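Local coordinates for insulinase family protease (Yersinia pestis, PDB 3GO9), which probably belongs to the insulinase (M16) family of proteases, although whether it cleaves peptides is not established, at residues 18-23 with 408-413; 275-280 with 401-406. All blocks are in the same frame, centred on the assembly; numbering follows the deposited sequence.

Interaction 1 (18-23 with 408-413); sequences EALQPD and PEQYQK. With ZN (zinc ion), chain F.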
loop_
_atom_site.group_PDB
_atom_site.type_symbol
_atom_site.label_atom_id
_atom_site.label_comp_id
_atom_site.label_asym_id
_atom_site.label_seq_id
_atom_site.Cartn_x
_atom_site.Cartn_y
_atom_site.Cartn_z
ATOM N N GLU A 18 -16.544 -21.628 -8.832
ATOM C CA GLU A 18 -17.383 -20.968 -7.877
ATOM C C GLU A 18 -17.118 -19.454 -7.902
ATOM O O GLU A 18 -16.010 -19.026 -8.282
ATOM C CB GLU A 18 -17.097 -21.483 -6.465
ATOM C CG GLU A 18 -15.691 -21.220 -6.005
ATOM C CD GLU A 18 -15.242 -22.195 -4.957
ATOM O OE1 GLU A 18 -15.414 -21.891 -3.752
ATOM O OE2 GLU A 18 -14.753 -23.273 -5.334
ATOM N N ALA A 19 -18.112 -18.699 -7.441
ATOM C CA ALA A 19 -17.992 -17.285 -7.210
ATOM C C ALA A 19 -16.993 -17.045 -6.046
ATOM O O ALA A 19 -17.066 -17.724 -5.027
ATOM C CB ALA A 19 -19.293 -16.673 -6.849
ATOM N N LEU A 20 -16.125 -16.054 -6.187
ATOM C CA LEU A 20 -15.336 -15.631 -5.027
ATOM C C LEU A 20 -16.240 -15.037 -3.949
ATOM O O LEU A 20 -17.196 -14.321 -4.268
ATOM C CB LEU A 20 -14.271 -14.597 -5.411
ATOM C CG LEU A 20 -13.242 -15.068 -6.419
ATOM C CD1 LEU A 20 -12.315 -13.874 -6.752
ATOM C CD2 LEU A 20 -12.448 -16.266 -5.897
ATOM N N GLN A 21 -15.933 -15.338 -2.690
ATOM C CA GLN A 21 -16.683 -14.928 -1.518
ATOM C C GLN A 21 -15.905 -13.835 -0.782
ATOM O O GLN A 21 -14.861 -14.112 -0.208
ATOM C CB GLN A 21 -16.813 -16.121 -0.535
ATOM C CG GLN A 21 -17.613 -17.312 -1.001
ATOM C CD GLN A 21 -17.528 -18.470 -0.009
ATOM O OE1 GLN A 21 -17.320 -18.251 1.197
ATOM N NE2 GLN A 21 -17.650 -19.709 -0.515
ATOM N N PRO A 22 -16.425 -12.625 -0.737
ATOM C CA PRO A 22 -15.833 -11.638 0.181
ATOM C C PRO A 22 -15.793 -12.146 1.586
ATOM O O PRO A 22 -16.668 -12.875 1.997
ATOM C CB PRO A 22 -16.775 -10.428 0.076
ATOM C CG PRO A 22 -17.419 -10.593 -1.349
ATOM C CD PRO A 22 -17.615 -12.079 -1.436
ATOM N N ASP A 23 -14.773 -11.792 2.357
ATOM C CA ASP A 23 -14.632 -12.381 3.673
ATOM C C ASP A 23 -15.755 -11.857 4.573
ATOM O O ASP A 23 -15.812 -10.662 4.825
ATOM C CB ASP A 23 -13.256 -11.988 4.231
ATOM C CG ASP A 23 -12.988 -12.558 5.604
ATOM O OD1 ASP A 23 -13.854 -13.254 6.165
ATOM O OD2 ASP A 23 -11.875 -12.339 6.122
ATOM N N PRO A 408 -11.508 -16.944 4.377
ATOM C CA PRO A 408 -10.276 -17.721 4.514
ATOM C C PRO A 408 -10.470 -19.202 4.199
ATOM O O PRO A 408 -9.540 -19.826 3.677
ATOM C CB PRO A 408 -9.856 -17.473 5.982
ATOM C CG PRO A 408 -11.077 -16.882 6.657
ATOM C CD PRO A 408 -11.840 -16.151 5.582
ATOM N N GLU A 409 -11.653 -19.778 4.446
ATOM C CA GLU A 409 -11.859 -21.153 4.058
ATOM C C GLU A 409 -11.854 -21.294 2.539
ATOM O O GLU A 409 -11.357 -22.318 2.030
ATOM C CB GLU A 409 -13.136 -21.747 4.620
ATOM C CG GLU A 409 -13.086 -21.931 6.107
ATOM C CD GLU A 409 -14.430 -22.288 6.630
ATOM O OE1 GLU A 409 -15.324 -21.418 6.554
ATOM O OE2 GLU A 409 -14.603 -23.422 7.052
ATOM N N GLN A 410 -12.381 -20.294 1.837
ATOM C CA GLN A 410 -12.347 -20.371 0.359
ATOM C C GLN A 410 -10.920 -20.222 -0.131
ATOM O O GLN A 410 -10.487 -20.972 -1.004
ATOM C CB GLN A 410 -13.212 -19.321 -0.289
ATOM C CG GLN A 410 -13.331 -19.544 -1.822
ATOM C CD GLN A 410 -14.195 -18.513 -2.473
ATOM O OE1 GLN A 410 -13.987 -17.335 -2.250
ATOM N NE2 GLN A 410 -15.215 -18.964 -3.281
ATOM N N TYR A 411 -10.155 -19.337 0.512
ATOM C CA TYR A 411 -8.786 -19.149 0.179
ATOM C C TYR A 411 -8.075 -20.484 0.321
ATOM O O TYR A 411 -7.362 -20.924 -0.558
ATOM C CB TYR A 411 -8.139 -18.094 1.062
ATOM C CG TYR A 411 -6.669 -17.928 0.810
ATOM C CD1 TYR A 411 -6.188 -16.903 0.043
ATOM C CD2 TYR A 411 -5.757 -18.828 1.359
ATOM C CE1 TYR A 411 -4.794 -16.771 -0.176
ATOM C CE2 TYR A 411 -4.398 -18.709 1.130
ATOM C CZ TYR A 411 -3.934 -17.695 0.353
ATOM O OH TYR A 411 -2.561 -17.610 0.156
ATOM N N GLN A 412 -8.278 -21.154 1.451
ATOM C CA GLN A 412 -7.544 -22.387 1.698
ATOM C C GLN A 412 -7.824 -23.442 0.604
ATOM O O GLN A 412 -6.912 -24.109 0.092
ATOM C CB GLN A 412 -7.952 -22.883 3.078
ATOM C CG GLN A 412 -7.252 -24.103 3.529
ATOM C CD GLN A 412 -7.737 -24.495 4.934
ATOM O OE1 GLN A 412 -6.945 -24.842 5.800
ATOM N NE2 GLN A 412 -9.048 -24.385 5.163
ATOM N N LYS A 413 -9.087 -23.578 0.230
ATOM C CA LYS A 413 -9.500 -24.502 -0.764
ATOM C C LYS A 413 -8.946 -24.130 -2.157
ATOM O O LYS A 413 -8.370 -24.969 -2.874
ATOM C CB LYS A 413 -11.021 -24.579 -0.810
ATOM C CG LYS A 413 -11.591 -25.479 -1.854
ATOM C CD LYS A 413 -13.078 -25.388 -1.907
ATOM C CE LYS A 413 -13.568 -24.098 -2.490
ATOM N NZ LYS A 413 -15.035 -23.959 -2.253
HETATM ZN ZN ZN F . -16.895 -22.407 7.619
HETATM O O HOH W 1 -16.039 -21.743 9.092
#
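Q410 reaches from the first turn of helix 408-421 into the loop 18-23. Its CB starts out toward that loop, and CG lies anti to the backbone N (chi1 -172°). Q410 CG passes 3.7 Å from E18 OE1, and Q410 CD 3.6 Å from Q21 N. At the tip the amide is gripped from both ends. Q410 OE1 accepts from Q21 N at 2.8 Å. Q410 NE2 gives one hydrogen to A19 O at 2.8 Å. Q410 NE2 gives the other to E18 OE1 at 3.0 Å, a nearly straight bond (175°). Both acceptors lie close to the amide plane, so the three bonds fix its flip. E18 OE1 takes Q410 NE2 on its anti side and K413 NZ on its syn lone pair, as a 2.6 Å salt bridge. Q21 lays its own side chain obliquely over the amide. D23 OD1 touches P408 CD at 3.6 Å and accepts a hydrogen bond from A25 N. E409 binds a zinc ion, mainly through OE1, with OE2 farther off and a water also bound. The arrangement is an extended N-terminal segment pinned to the start of a helix by a glutamine that mimics a backbone peptide group.

Interaction 2 (275-280 with 401-406); sequences TPWHPI and SGVVDI
G402 O is gripped from two directions, by an indole and by a water. W277 NE1 donates to G402 O at 3.1 Å. The bond is moderately bent (154°). The oxygen lies near the ring plane, at the indole edge. Seen from the carbonyl, NE1 stands above the peptide plane, 49° out of it. W277 CB points toward 401-406, and CG is anti to the backbone N. The water sits very close to G402 O, so the length of that bond is doubtful. The same water accepts from I280 N at 2.9 Å and, weakly, from V404 N. It thus ties the two backbones together where they run side by side in roughly the same direction, 21° apart.

Two apolar contacts flank this polar centre. W277 CZ2, on the six-membered ring, meets V403 CG2 at 4.0 Å, and the two side chains cross at about a right angle. At the far end V404 CG1 reaches I280 CB at 4.2 Å and is equally close to I280 CG2. P279 CB packs beside the carbonyl oxygen, 3.7 Å from G402 O. At G402 the chain leaves helical geometry as helix 388-401 ends.

The contact joins the end of strand 267-276 to the linker between helices 388-401 and 408-421. I280 also packs on helix 283-309 through A285, L286 and Y289. W277 pairs by backbone with Q326, and S401 OG bonds to V323 O of the edge strand 316-324.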
loop_
_atom_site.group_PDB
_atom_site.type_symbol
_atom_site.label_atom_id
_atom_site.label_comp_id
_atom_site.label_asym_id
_atom_site.label_seq_id
_atom_site.Cartn_x
_atom_site.Cartn_y
_atom_site.Cartn_z
ATOM N N THR A 275 3.394 -2.699 -15.233
ATOM C CA THR A 275 2.288 -3.089 -16.135
ATOM C C THR A 275 0.958 -2.640 -15.546
ATOM O O THR A 275 0.878 -2.367 -14.357
ATOM C CB THR A 275 2.230 -4.620 -16.311
ATOM O OG1 THR A 275 2.052 -5.211 -15.030
ATOM C CG2 THR A 275 3.492 -5.147 -16.949
ATOM N N PRO A 276 -0.086 -2.519 -16.381
ATOM C CA PRO A 276 -1.378 -2.157 -15.829
ATOM C C PRO A 276 -1.891 -3.259 -14.912
ATOM O O PRO A 276 -1.716 -4.424 -15.243
ATOM C CB PRO A 276 -2.294 -2.099 -17.056
ATOM C CG PRO A 276 -1.443 -2.066 -18.228
ATOM C CD PRO A 276 -0.085 -2.544 -17.856
ATOM N N TRP A 277 -2.515 -2.886 -13.788
ATOM C CA TRP A 277 -3.117 -3.842 -12.865
ATOM C C TRP A 277 -4.563 -4.008 -13.221
ATOM O O TRP A 277 -5.270 -3.030 -13.387
ATOM C CB TRP A 277 -3.044 -3.342 -11.447
ATOM C CG TRP A 277 -3.789 -4.175 -10.475
ATOM C CD1 TRP A 277 -4.904 -3.812 -9.800
ATOM C CD2 TRP A 277 -3.472 -5.518 -10.032
ATOM N NE1 TRP A 277 -5.326 -4.833 -8.986
ATOM C CE2 TRP A 277 -4.462 -5.885 -9.094
ATOM C CE3 TRP A 277 -2.445 -6.423 -10.316
ATOM C CZ2 TRP A 277 -4.470 -7.113 -8.428
ATOM C CZ3 TRP A 277 -2.467 -7.666 -9.676
ATOM C CH2 TRP A 277 -3.475 -7.993 -8.724
ATOM N N HIS A 278 -5.004 -5.242 -13.277
ATOM C CA HIS A 278 -6.427 -5.566 -13.471
ATOM C C HIS A 278 -6.914 -6.308 -12.223
ATOM O O HIS A 278 -6.477 -7.439 -12.021
ATOM C CB HIS A 278 -6.546 -6.438 -14.712
ATOM C CG HIS A 278 -5.951 -5.814 -15.945
ATOM N ND1 HIS A 278 -4.813 -6.297 -16.563
ATOM C CD2 HIS A 278 -6.316 -4.707 -16.639
ATOM C CE1 HIS A 278 -4.515 -5.522 -17.596
ATOM N NE2 HIS A 278 -5.412 -4.550 -17.661
ATOM N N PRO A 279 -7.783 -5.668 -11.395
ATOM C CA PRO A 279 -8.323 -6.349 -10.210
ATOM C C PRO A 279 -8.917 -7.720 -10.520
ATOM O O PRO A 279 -9.558 -7.952 -11.563
ATOM C CB PRO A 279 -9.401 -5.392 -9.675
ATOM C CG PRO A 279 -8.909 -4.023 -10.057
ATOM C CD PRO A 279 -8.315 -4.281 -11.477
ATOM N N ILE A 280 -8.735 -8.613 -9.559
ATOM C CA ILE A 280 -9.103 -9.997 -9.728
ATOM C C ILE A 280 -10.633 -10.163 -9.475
ATOM O O ILE A 280 -11.055 -9.968 -8.367
ATOM C CB ILE A 280 -8.316 -10.808 -8.729
ATOM C CG1 ILE A 280 -6.827 -10.757 -9.101
ATOM C CG2 ILE A 280 -8.809 -12.267 -8.695
ATOM C CD1 ILE A 280 -5.897 -10.962 -7.959
ATOM N N SER A 401 -5.819 -0.658 -3.185
ATOM C CA SER A 401 -5.097 -1.114 -4.365
ATOM C C SER A 401 -5.906 -2.075 -5.188
ATOM O O SER A 401 -5.475 -2.492 -6.282
ATOM C CB SER A 401 -3.830 -1.818 -3.964
ATOM O OG SER A 401 -2.965 -0.913 -3.303
ATOM N N GLY A 402 -7.080 -2.425 -4.687
ATOM C CA GLY A 402 -7.937 -3.368 -5.353
ATOM C C GLY A 402 -7.365 -4.759 -5.503
ATOM O O GLY A 402 -7.318 -5.304 -6.603
ATOM N N VAL A 403 -6.933 -5.346 -4.396
ATOM C CA VAL A 403 -6.396 -6.706 -4.372
ATOM C C VAL A 403 -7.330 -7.512 -3.440
ATOM O O VAL A 403 -7.344 -7.309 -2.221
ATOM C CB VAL A 403 -4.957 -6.752 -3.833
ATOM C CG1 VAL A 403 -4.417 -8.155 -3.915
ATOM C CG2 VAL A 403 -4.068 -5.812 -4.655
ATOM N N VAL A 404 -8.098 -8.417 -4.032
ATOM C CA VAL A 404 -9.298 -9.006 -3.374
ATOM C C VAL A 404 -9.075 -9.760 -2.051
ATOM O O VAL A 404 -8.080 -10.508 -1.887
ATOM C CB VAL A 404 -10.110 -9.932 -4.377
ATOM C CG1 VAL A 404 -9.335 -11.177 -4.706
ATOM C CG2 VAL A 404 -11.510 -10.227 -3.797
ATOM N N ASP A 405 -10.010 -9.560 -1.124
ATOM C CA ASP A 405 -10.008 -10.214 0.212
ATOM C C ASP A 405 -11.137 -11.228 0.315
ATOM O O ASP A 405 -12.310 -10.876 0.273
ATOM C CB ASP A 405 -10.139 -9.145 1.325
ATOM C CG ASP A 405 -10.033 -9.699 2.715
ATOM O OD1 ASP A 405 -10.092 -10.965 2.866
ATOM O OD2 ASP A 405 -10.018 -8.814 3.674
ATOM N N ILE A 406 -10.780 -12.497 0.365
ATOM C CA ILE A 406 -11.745 -13.565 0.283
ATOM C C ILE A 406 -11.881 -14.328 1.594
ATOM O O ILE A 406 -10.957 -14.302 2.395
ATOM C CB ILE A 406 -11.466 -14.548 -0.887
ATOM C CG1 ILE A 406 -10.148 -15.258 -0.804
ATOM C CG2 ILE A 406 -11.627 -13.759 -2.184
ATOM C CD1 ILE A 406 -10.040 -16.382 -1.826
HETATM O O HOH W 2 -8.115 -7.633 -6.848
#

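After an unmodelled gap near the N terminus, the chain runs through loop 18-23, ahead of strand 26-30 of the seven-stranded sheet. Interaction 1 closes a loop of 384 residues when helix 408-421 returns to it. Interaction 2 is nested inside that loop: 275-280 leaves strand 267-276 of the five-stranded sheet, and 401-406 meets it 120 residues later. The linker 401-406 leads, through A407, into helix 408-421, so the two contacts are neighbours, with centres about 16 Å apart. They touch where Q21 O packs on I406 CB at 3.5 Å, and where D23 meets D405. Together they tie the N-terminal segment, the linker and the five-stranded sheet.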